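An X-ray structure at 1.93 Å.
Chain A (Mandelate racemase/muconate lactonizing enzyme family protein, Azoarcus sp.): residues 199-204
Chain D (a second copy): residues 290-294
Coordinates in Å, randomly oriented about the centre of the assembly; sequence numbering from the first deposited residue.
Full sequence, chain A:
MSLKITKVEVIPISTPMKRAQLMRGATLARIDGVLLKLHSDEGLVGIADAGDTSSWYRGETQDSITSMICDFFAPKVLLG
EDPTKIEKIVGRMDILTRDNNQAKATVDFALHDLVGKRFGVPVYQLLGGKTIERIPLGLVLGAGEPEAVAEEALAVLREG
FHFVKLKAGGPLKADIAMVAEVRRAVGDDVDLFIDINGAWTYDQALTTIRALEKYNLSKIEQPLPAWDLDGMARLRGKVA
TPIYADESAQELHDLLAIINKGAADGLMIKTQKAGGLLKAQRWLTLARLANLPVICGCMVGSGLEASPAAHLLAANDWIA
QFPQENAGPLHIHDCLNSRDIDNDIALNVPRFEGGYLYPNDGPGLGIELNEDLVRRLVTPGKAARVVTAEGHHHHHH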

ATOM      1  N   ALA A 199      23.014  -5.602 -17.173  1.00 22.80           N
ATOM      2  CA  ALA A 199      22.810  -6.119 -18.524  1.00 23.93           C
ATOM      3  C   ALA A 199      21.696  -7.155 -18.713  1.00 25.34           C
ATOM      4  O   ALA A 199      21.426  -7.558 -19.849  1.00 26.21           O
ATOM      5  CB  ALA A 199      24.135  -6.696 -19.051  1.00 23.69           C
ATOM      6  N   TRP A 200      21.031  -7.578 -17.637  1.00 23.70           N
ATOM      7  CA  TRP A 200      19.995  -8.600 -17.777  1.00 22.15           C
ATOM      8  C   TRP A 200      18.526  -8.189 -17.828  1.00 22.11           C
ATOM      9  O   TRP A 200      18.111  -7.211 -17.209  1.00 20.86           O
ATOM     10  CB  TRP A 200      20.132  -9.645 -16.668  1.00 21.60           C
ATOM     11  CG  TRP A 200      21.363 -10.493 -16.759  1.00 23.44           C
ATOM     12  CD1 TRP A 200      22.135 -10.709 -17.867  1.00 22.26           C
ATOM     13  CD2 TRP A 200      21.954 -11.255 -15.701  1.00 22.95           C
ATOM     14  NE1 TRP A 200      23.171 -11.554 -17.560  1.00 23.15           N
ATOM     15  CE2 TRP A 200      23.086 -11.905 -16.236  1.00 22.51           C
ATOM     16  CE3 TRP A 200      21.637 -11.450 -14.350  1.00 23.45           C
ATOM     17  CZ2 TRP A 200      23.907 -12.740 -15.466  1.00 22.01           C
ATOM     18  CZ3 TRP A 200      22.455 -12.283 -13.580  1.00 23.77           C
ATOM     19  CH2 TRP A 200      23.577 -12.915 -14.143  1.00 22.35           C
ATOM     20  N   THR A 201      17.740  -8.954 -18.589  1.00 21.67           N
ATOM     21  CA  THR A 201      16.301  -8.731 -18.649  1.00 21.14           C
ATOM     22  C   THR A 201      15.879  -9.571 -17.438  1.00 22.24           C
ATOM     23  O   THR A 201      16.664 -10.396 -16.957  1.00 20.59           O
ATOM     24  CB  THR A 201      15.653  -9.307 -19.946  1.00 23.03           C
ATOM     25  OG1 THR A 201      15.866 -10.722 -20.008  1.00 25.97           O
ATOM     26  CG2 THR A 201      16.262  -8.661 -21.190  1.00 23.72           C
ATOM     27  N   TYR A 202      14.667  -9.384 -16.937  1.00 20.55           N
ATOM     28  CA  TYR A 202      14.247 -10.130 -15.759  1.00 20.72           C
ATOM     29  C   TYR A 202      14.424 -11.653 -15.821  1.00 21.58           C
ATOM     30  O   TYR A 202      14.974 -12.251 -14.896  1.00 20.71           O
ATOM     31  CB  TYR A 202      12.800  -9.799 -15.418  1.00 20.83           C
ATOM     32  CG  TYR A 202      12.325 -10.525 -14.193  1.00 22.05           C
ATOM     33  CD1 TYR A 202      12.701 -10.106 -12.916  1.00 21.31           C
ATOM     34  CD2 TYR A 202      11.534 -11.667 -14.311  1.00 22.47           C
ATOM     35  CE1 TYR A 202      12.295 -10.817 -11.776  1.00 23.42           C
ATOM     36  CE2 TYR A 202      11.131 -12.384 -13.190  1.00 23.01           C
ATOM     37  CZ  TYR A 202      11.510 -11.956 -11.931  1.00 22.39           C
ATOM     38  OH  TYR A 202      11.100 -12.683 -10.844  1.00 25.16           O
ATOM     39  N   ASP A 203      13.953 -12.277 -16.898  1.00 23.32           N
ATOM     40  CA  ASP A 203      14.056 -13.731 -17.063  1.00 24.82           C
ATOM     41  C   ASP A 203      15.499 -14.216 -17.048  1.00 24.55           C
ATOM     42  O   ASP A 203      15.805 -15.245 -16.439  1.00 23.97           O
ATOM     43  CB  ASP A 203      13.364 -14.172 -18.361  1.00 25.71           C
ATOM     44  CG  ASP A 203      13.928 -13.481 -19.586  1.00 28.82           C
ATOM     45  OD1 ASP A 203      14.053 -12.237 -19.553  1.00 27.57           O
ATOM     46  OD2 ASP A 203      14.233 -14.178 -20.585  1.00 29.33           O
ATOM     47  N   GLN A 204      16.383 -13.485 -17.722  1.00 23.26           N
ATOM     48  CA  GLN A 204      17.800 -13.841 -17.747  1.00 23.84           C
ATOM     49  C   GLN A 204      18.338 -13.889 -16.319  1.00 21.90           C
ATOM     50  O   GLN A 204      19.030 -14.828 -15.936  1.00 20.62           O
ATOM     51  CB  GLN A 204      18.615 -12.795 -18.515  1.00 25.85           C
ATOM     52  CG  GLN A 204      18.721 -12.985 -20.020  1.00 29.19           C
ATOM     53  CD  GLN A 204      19.642 -11.941 -20.649  1.00 30.97           C
ATOM     54  OE1 GLN A 204      19.447 -10.738 -20.462  1.00 30.22           O
ATOM     55  NE2 GLN A 204      20.656 -12.397 -21.387  1.00 32.13           N
TER
ATOM     56  N   ALA D 290       8.529  -3.068 -18.479  1.00 16.00           N
ATOM     57  CA  ALA D 290       8.471  -4.149 -17.498  1.00 16.61           C
ATOM     58  C   ALA D 290       9.751  -4.984 -17.476  1.00 16.93           C
ATOM     59  O   ALA D 290       9.997  -5.745 -16.536  1.00 14.80           O
ATOM     60  CB  ALA D 290       7.270  -5.046 -17.792  1.00 14.73           C
ATOM     61  N   ASN D 291      10.569  -4.829 -18.513  1.00 14.92           N
ATOM     62  CA  ASN D 291      11.811  -5.575 -18.629  1.00 14.92           C
ATOM     63  C   ASN D 291      11.524  -7.078 -18.548  1.00 15.95           C
ATOM     64  O   ASN D 291      12.274  -7.841 -17.932  1.00 15.62           O
ATOM     65  CB  ASN D 291      12.790  -5.135 -17.527  1.00 15.31           C
ATOM     66  CG  ASN D 291      14.203  -5.630 -17.771  1.00 16.92           C
ATOM     67  OD1 ASN D 291      14.633  -5.766 -18.915  1.00 16.84           O
ATOM     68  ND2 ASN D 291      14.936  -5.889 -16.694  1.00 16.96           N
ATOM     69  N   LEU D 292      10.426  -7.489 -19.181  1.00 11.95           N
ATOM     70  CA  LEU D 292      10.005  -8.885 -19.210  1.00 13.17           C
ATOM     71  C   LEU D 292      10.127  -9.482 -20.605  1.00 14.90           C
ATOM     72  O   LEU D 292       9.945  -8.789 -21.608  1.00 15.12           O
ATOM     73  CB  LEU D 292       8.543  -9.027 -18.766  1.00 13.70           C
ATOM     74  CG  LEU D 292       8.170  -8.633 -17.339  1.00 13.40           C
ATOM     75  CD1 LEU D 292       6.675  -8.789 -17.144  1.00 13.90           C
ATOM     76  CD2 LEU D 292       8.941  -9.497 -16.354  1.00 14.05           C
ATOM     77  N   PRO D 293      10.436 -10.781 -20.687  1.00 14.46           N
ATOM     78  CA  PRO D 293      10.560 -11.417 -22.001  1.00 14.62           C
ATOM     79  C   PRO D 293       9.185 -11.531 -22.657  1.00 15.00           C
ATOM     80  O   PRO D 293       8.158 -11.535 -21.966  1.00 14.66           O
ATOM     81  CB  PRO D 293      11.156 -12.779 -21.666  1.00 15.32           C
ATOM     82  CG  PRO D 293      10.547 -13.069 -20.309  1.00 16.38           C
ATOM     83  CD  PRO D 293      10.703 -11.740 -19.603  1.00 13.96           C
ATOM     84  N   VAL D 294       9.165 -11.614 -23.983  1.00 12.58           N
ATOM     85  CA  VAL D 294       7.908 -11.727 -24.708  1.00 13.32           C
ATOM     86  C   VAL D 294       8.007 -12.760 -25.827  1.00 15.10           C
ATOM     87  O   VAL D 294       8.903 -12.698 -26.673  1.00 14.75           O
ATOM     88  CB  VAL D 294       7.481 -10.365 -25.327  1.00 14.58           C
ATOM     89  CG1 VAL D 294       6.164 -10.526 -26.083  1.00 12.81           C
ATOM     90  CG2 VAL D 294       7.341  -9.307 -24.235  1.00 13.88           C
TER

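Two helix ends meet in this contact: the start of one in chain A and the segment leaving one in chain D. The backbones run in step, Thr201(A) across from Asn291(D), Tyr202(A) from Leu292(D) and Asp203(A) from Pro293(D), and the CA–CA spacing widens along that series from 5.5 Å at the first pair to 6.5 Å at the last. The buried surface is small, 273 Å² with both sides summed, and two hydrogen bonds cross between the stretches.

Ala199(A) stays out of reach, and contact begins with the backbone of Trp200(A). Its carbonyl O accepts a weak hydrogen bond from ND2 of Asn291(D), nearly straight at 173° but long at 3.5 Å. The indole leads away from the chain D stretch, so this residue offers the partner mainly its main chain.

Thr201(A) holds the N-cap position. Its OG1 donates a very short hydrogen bond, 2.4 Å, to OD1 of Asp203(A), while its backbone N donates to OE1 of Gln204(A) at 3.1 Å; both tie the N-cap residue to the first turn. Across the interface, OD1 of Asn291(D) lies 3.4 Å from CA of Thr201(A), a close packing contact. The t rotamer of Asn291(D) carries its amide nearer to chain A although its CA-to-CB bond points sideways.

The stronger cross-chain bond comes next. N of Tyr202(A) donates to the backbone O of Asn291(D) at 3.0 Å and 159°. A helix's first turn leaves NH groups without the carbonyl partners that earlier turns would supply, and here one is met by a carbonyl from the other chain. Asn291(D) has positive phi, in a Schellman motif that ends its helix, so one residue at a chain turn bonds through both its backbone and its side chain. The Tyr202(A) side chain adds an apolar touch: CD2 of the ring sits 4.0 Å from CD2 of Leu292(D). Leucine's CA-to-CB bond points away, yet its end comes back nearer, while the tyrosine starts toward the chain D stretch and its end leads away, its hydroxyl bonded elsewhere in the structure.

The CA-to-CB bond of Asp203(A) points toward the chain D stretch, and its OD1 packs 3.4 Å from CD of Pro293(D). Proline has no NH to donate, and OD1 rests against a carbon next to the ring nitrogen; this is a packing contact and not a hydrogen bond, with the same oxygen engaged by Thr201(A) OG1. Gln204(A) is out of reach of the chain D stretch; its role here is the bond back to Thr201(A).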